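Putative kinase (Chloroflexus aurantiacus, PDB 2RHM) is of unknown function but, as a putative kinase with the P-loop nucleoside triphosphate hydrolase fold, probably binds a nucleotide and transfers its phosphate. Local coordinates at residues A6-T11 / L29-L34; E93-L98 / P154-G159. All coordinates share one frame; numbering follows the deposited sequence.

Contact 1 of 2, residues A6-T11 / L29-L34; sequences ALIIVT and LRLPLL
Ile8 meets Leu29 and Leu31 through a single methyl group, and the contact is wholly apolar. Its CD1 lies 3.7 Å from Leu29 CD1 and 3.6 Å from Leu31 CD1, so three delta methyls gather at one point. The two leucines arrive differently: Leu29 meets Ile8 tip to tip, whereas Leu31 crosses it at about a right angle. In Ile8, CG1 stands anti to the carbonyl carbon (chi1 -59°) and chi2 is extended at 155°, which carries CD1 out from the strand toward both leucines. Val182 of helix 175-187 also touches Ile8 and Leu29.

No hydrogen bond joins the segments, whose backbones stay well apart, with Ile8 CA 9.4 Å from Leu33 CA. Strand 80-83 lies between strands 6-12 and 33-35, and the Ile8 backbone hydrogen-bonds with those of Leu80 and Met82 in it. Leu33 N donates a hydrogen bond to Thr72 OG1 of the second subunit.

Arg30, with positive phi, is the first residue to leave helical geometry after helix 18-29. Strand 6-12, that helix and strand 33-35 form a beta-alpha-beta crossover that passes over the position of strand 80-83, the first such unit along the chain in the P-loop fold.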
# COMPACT_ATOMS: atom_id res chain seq x y z
N ALA B 6 0.81 16.71 2.09
CA ALA B 6 0.09 16.60 3.34
C ALA B 6 -0.12 15.15 3.70
O ALA B 6 -0.31 14.30 2.83
CB ALA B 6 -1.27 17.30 3.26
N LEU B 7 -0.08 14.86 5.00
CA LEU B 7 -0.42 13.54 5.51
C LEU B 7 -1.61 13.74 6.44
O LEU B 7 -1.48 14.42 7.45
CB LEU B 7 0.76 12.91 6.26
CG LEU B 7 0.43 11.62 7.02
CD1 LEU B 7 -0.19 10.59 6.09
CD2 LEU B 7 1.67 11.02 7.69
N ILE B 8 -2.76 13.20 6.04
CA ILE B 8 -3.99 13.36 6.79
C ILE B 8 -4.19 12.11 7.62
O ILE B 8 -4.38 11.03 7.07
CB ILE B 8 -5.20 13.61 5.85
CG1 ILE B 8 -4.94 14.88 5.02
CG2 ILE B 8 -6.48 13.72 6.66
CD1 ILE B 8 -5.70 14.90 3.74
N ILE B 9 -4.11 12.28 8.94
CA ILE B 9 -4.23 11.18 9.87
C ILE B 9 -5.63 11.17 10.45
O ILE B 9 -6.06 12.14 11.07
CB ILE B 9 -3.19 11.30 11.01
CG1 ILE B 9 -1.76 11.25 10.45
CG2 ILE B 9 -3.41 10.23 12.09
CD1 ILE B 9 -1.15 12.63 10.24
N VAL B 10 -6.34 10.08 10.22
CA VAL B 10 -7.66 9.89 10.81
C VAL B 10 -7.57 8.81 11.86
O VAL B 10 -7.26 7.65 11.56
CB VAL B 10 -8.73 9.53 9.78
CG1 VAL B 10 -10.09 9.47 10.44
CG2 VAL B 10 -8.75 10.54 8.65
N THR B 11 -7.83 9.21 13.11
CA THR B 11 -7.70 8.31 14.24
C THR B 11 -9.00 8.23 15.03
O THR B 11 -9.93 8.97 14.78
CB THR B 11 -6.51 8.70 15.13
OG1 THR B 11 -6.22 7.63 16.04
CG2 THR B 11 -6.81 9.99 15.86
N LEU B 29 -11.54 14.72 -1.31
CA LEU B 29 -10.24 15.35 -1.61
C LEU B 29 -9.51 14.65 -2.78
O LEU B 29 -8.44 15.10 -3.19
CB LEU B 29 -9.34 15.31 -0.38
CG LEU B 29 -9.86 15.90 0.93
CD1 LEU B 29 -8.95 15.50 2.08
CD2 LEU B 29 -9.99 17.40 0.85
N ARG B 30 -10.09 13.56 -3.28
CA ARG B 30 -9.48 12.74 -4.33
C ARG B 30 -8.05 12.34 -3.95
O ARG B 30 -7.09 12.57 -4.69
CB ARG B 30 -9.51 13.47 -5.68
CG ARG B 30 -10.91 13.87 -6.11
CD ARG B 30 -10.91 14.63 -7.43
NE ARG B 30 -10.37 13.79 -8.49
CZ ARG B 30 -11.05 12.84 -9.12
NH1 ARG B 30 -12.33 12.59 -8.82
NH2 ARG B 30 -10.46 12.13 -10.07
N LEU B 31 -7.92 11.72 -2.79
CA LEU B 31 -6.61 11.29 -2.27
C LEU B 31 -6.60 9.79 -1.99
O LEU B 31 -7.65 9.18 -1.74
CB LEU B 31 -6.24 12.06 -1.00
CG LEU B 31 -6.04 13.58 -1.12
CD1 LEU B 31 -5.79 14.16 0.25
CD2 LEU B 31 -4.89 13.91 -2.06
N PRO B 32 -5.40 9.19 -2.04
CA PRO B 32 -5.26 7.78 -1.69
C PRO B 32 -5.54 7.58 -0.21
O PRO B 32 -5.27 8.48 0.62
CB PRO B 32 -3.78 7.46 -1.99
CG PRO B 32 -3.27 8.62 -2.75
CD PRO B 32 -4.11 9.79 -2.41
N LEU B 33 -6.12 6.42 0.09
CA LEU B 33 -6.47 6.06 1.47
C LEU B 33 -5.83 4.74 1.85
O LEU B 33 -6.08 3.71 1.22
CB LEU B 33 -7.99 5.93 1.59
CG LEU B 33 -8.57 5.44 2.91
CD1 LEU B 33 -8.17 6.43 4.03
CD2 LEU B 33 -10.07 5.31 2.78
N LEU B 34 -5.03 4.77 2.91
CA LEU B 34 -4.44 3.57 3.49
C LEU B 34 -5.05 3.32 4.85
O LEU B 34 -4.94 4.15 5.74
CB LEU B 34 -2.94 3.75 3.60
CG LEU B 34 -2.22 4.28 2.36
CD1 LEU B 34 -0.77 4.49 2.72
CD2 LEU B 34 -2.33 3.33 1.18

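Contact 2 of 2, residues E93-L98 / P154-G159; sequences ERMQNL and PPLPLG
Apolar packing of a helix against an irregular loop makes this contact, on one face of the parallel sheet of the P-loop fold. The helix is 88-101, and the loop runs from helix 141-149 to strand 162-166. Met95, a selenomethionine, is the helix residue that touches both Leu156 and Leu158. Its side chain leaves with CG anti to the carbonyl carbon and then bends at chi2 (-81°): CB and CG meet Leu158 CD2, while CG and, beyond the bend, CE meet Leu156 CD1. CG thus touches both leucines. Near the root, CB lies 3.7 Å from Leu158 CD2, and CG is 3.9 Å from that same methyl. CG and CE each approach Leu156 CD1 at 4.1 Å, the side chains of Met95 and Leu156 crossing at about a right angle. Met95 is buried, and it also packs on Leu7 and Ile9 of strand 6-12 and on Tyr67 of helix 52-75, so it lies between helix 88-101 and the sheet.

Pro157 stands at the centre of an inverse gamma turn, closed by a weak bond from Leu158 N to Leu156 O, which separates the two leucines that face Met95. Leu156 N hydrogen-bonds to Gln108 OE1 of strand 105-112. A polar bridge complements the packing: one water accepts a hydrogen bond from Gln96 NE2 at 2.8 Å and donates one to Pro157 O, also at 2.8 Å.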
# COMPACT_ATOMS: atom_id res chain seq x y z
N GLU B 93 6.72 7.71 17.30
CA GLU B 93 8.07 7.52 16.76
C GLU B 93 7.99 6.96 15.33
O GLU B 93 8.85 7.27 14.49
CB GLU B 93 8.91 6.62 17.64
CG GLU B 93 10.36 6.51 17.14
CD GLU B 93 11.28 5.82 18.13
OE1 GLU B 93 10.84 5.55 19.26
OE2 GLU B 93 12.44 5.54 17.77
N ARG B 94 6.98 6.15 15.03
CA ARG B 94 6.86 5.71 13.63
C ARG B 94 6.60 6.88 12.69
O ARG B 94 7.13 6.89 11.58
CB ARG B 94 5.79 4.64 13.44
CG ARG B 94 6.09 3.29 14.08
CD ARG B 94 4.82 2.46 14.09
NE ARG B 94 4.94 1.28 14.92
CZ ARG B 94 3.94 0.71 15.58
NH1 ARG B 94 2.73 1.25 15.60
NH2 ARG B 94 4.18 -0.37 16.31
N MSE B 95 5.80 7.85 13.13
CA MSE B 95 5.53 9.04 12.32
C MSE B 95 6.78 9.90 12.20
O MSE B 95 7.06 10.46 11.15
CB MSE B 95 4.38 9.84 12.91
CG MSE B 95 3.06 9.15 12.79
SE MSE B 95 2.30 9.38 11.03
CE MSE B 95 0.77 8.15 11.31
N GLN B 96 7.56 10.00 13.26
CA GLN B 96 8.83 10.70 13.18
C GLN B 96 9.78 10.07 12.19
O GLN B 96 10.43 10.75 11.40
CB GLN B 96 9.46 10.78 14.56
CG GLN B 96 8.79 11.83 15.39
CD GLN B 96 9.04 11.68 16.88
OE1 GLN B 96 9.86 10.87 17.31
NE2 GLN B 96 8.31 12.45 17.67
N ASN B 97 9.87 8.75 12.24
CA ASN B 97 10.72 7.99 11.32
C ASN B 97 10.25 8.13 9.88
O ASN B 97 11.08 8.25 8.98
CB ASN B 97 10.77 6.53 11.76
CG ASN B 97 11.56 6.35 13.05
OD1 ASN B 97 12.30 7.23 13.46
ND2 ASN B 97 11.39 5.20 13.70
N LEU B 98 8.94 8.13 9.67
CA LEU B 98 8.38 8.37 8.36
C LEU B 98 8.78 9.75 7.84
O LEU B 98 9.25 9.87 6.70
CB LEU B 98 6.84 8.27 8.39
CG LEU B 98 6.12 8.51 7.05
CD1 LEU B 98 6.53 7.52 5.96
CD2 LEU B 98 4.64 8.45 7.25
N PRO B 154 -6.35 9.20 22.74
CA PRO B 154 -5.43 10.33 22.66
C PRO B 154 -4.90 10.54 21.23
O PRO B 154 -4.51 9.58 20.57
CB PRO B 154 -4.29 9.92 23.61
CG PRO B 154 -4.92 8.89 24.51
CD PRO B 154 -5.81 8.13 23.59
N PRO B 155 -4.85 11.80 20.76
CA PRO B 155 -4.38 12.02 19.41
C PRO B 155 -2.86 11.94 19.33
O PRO B 155 -2.16 12.05 20.36
CB PRO B 155 -4.86 13.44 19.11
CG PRO B 155 -4.96 14.10 20.41
CD PRO B 155 -5.19 13.05 21.45
N LEU B 156 -2.31 11.78 18.12
CA LEU B 156 -0.86 11.74 18.01
C LEU B 156 -0.30 13.15 18.15
O LEU B 156 -0.83 14.09 17.58
CB LEU B 156 -0.38 11.11 16.72
CG LEU B 156 -0.83 9.67 16.45
CD1 LEU B 156 -0.30 9.17 15.13
CD2 LEU B 156 -0.41 8.76 17.58
N PRO B 157 0.78 13.30 18.90
CA PRO B 157 1.33 14.64 19.11
C PRO B 157 2.25 15.07 17.95
O PRO B 157 3.46 15.24 18.13
CB PRO B 157 2.13 14.47 20.40
CG PRO B 157 2.56 13.09 20.39
CD PRO B 157 1.55 12.28 19.63
N LEU B 158 1.65 15.30 16.78
CA LEU B 158 2.40 15.54 15.53
C LEU B 158 2.61 17.02 15.21
O LEU B 158 3.40 17.37 14.33
CB LEU B 158 1.62 14.92 14.37
CG LEU B 158 1.33 13.42 14.43
CD1 LEU B 158 0.57 13.00 13.20
CD2 LEU B 158 2.61 12.63 14.57
N GLY B 159 1.92 17.88 15.94
CA GLY B 159 1.89 19.26 15.57
C GLY B 159 0.85 19.35 14.48
O GLY B 159 0.29 18.35 14.02
O HOH W 1 5.97 14.00 17.63

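Overall arrangement
The two contacts follow one another along the chain, contact 1 closing before contact 2 opens, and their centres lie about 15 Å apart. Strand 6-12 connects them. Its side chains alternate across the sheet: Ile8 serves contact 1, while Leu7 and Ile9 meet contact 2, with Ile9 CD1 3.4 Å from Leu158 CD1 and Leu7 CD2 3.8 Å from the selenium (SE) of Met95. Helix 88-101 and the loop 154-159 are thereby joined to the central strand of the five-stranded sheet. From Gly12 at the end of that strand, Gly17, Lys18 and Thr19 complete a sequence that fits a Walker A motif, so both contacts pack around the strand that probably leads into a nucleotide-binding loop.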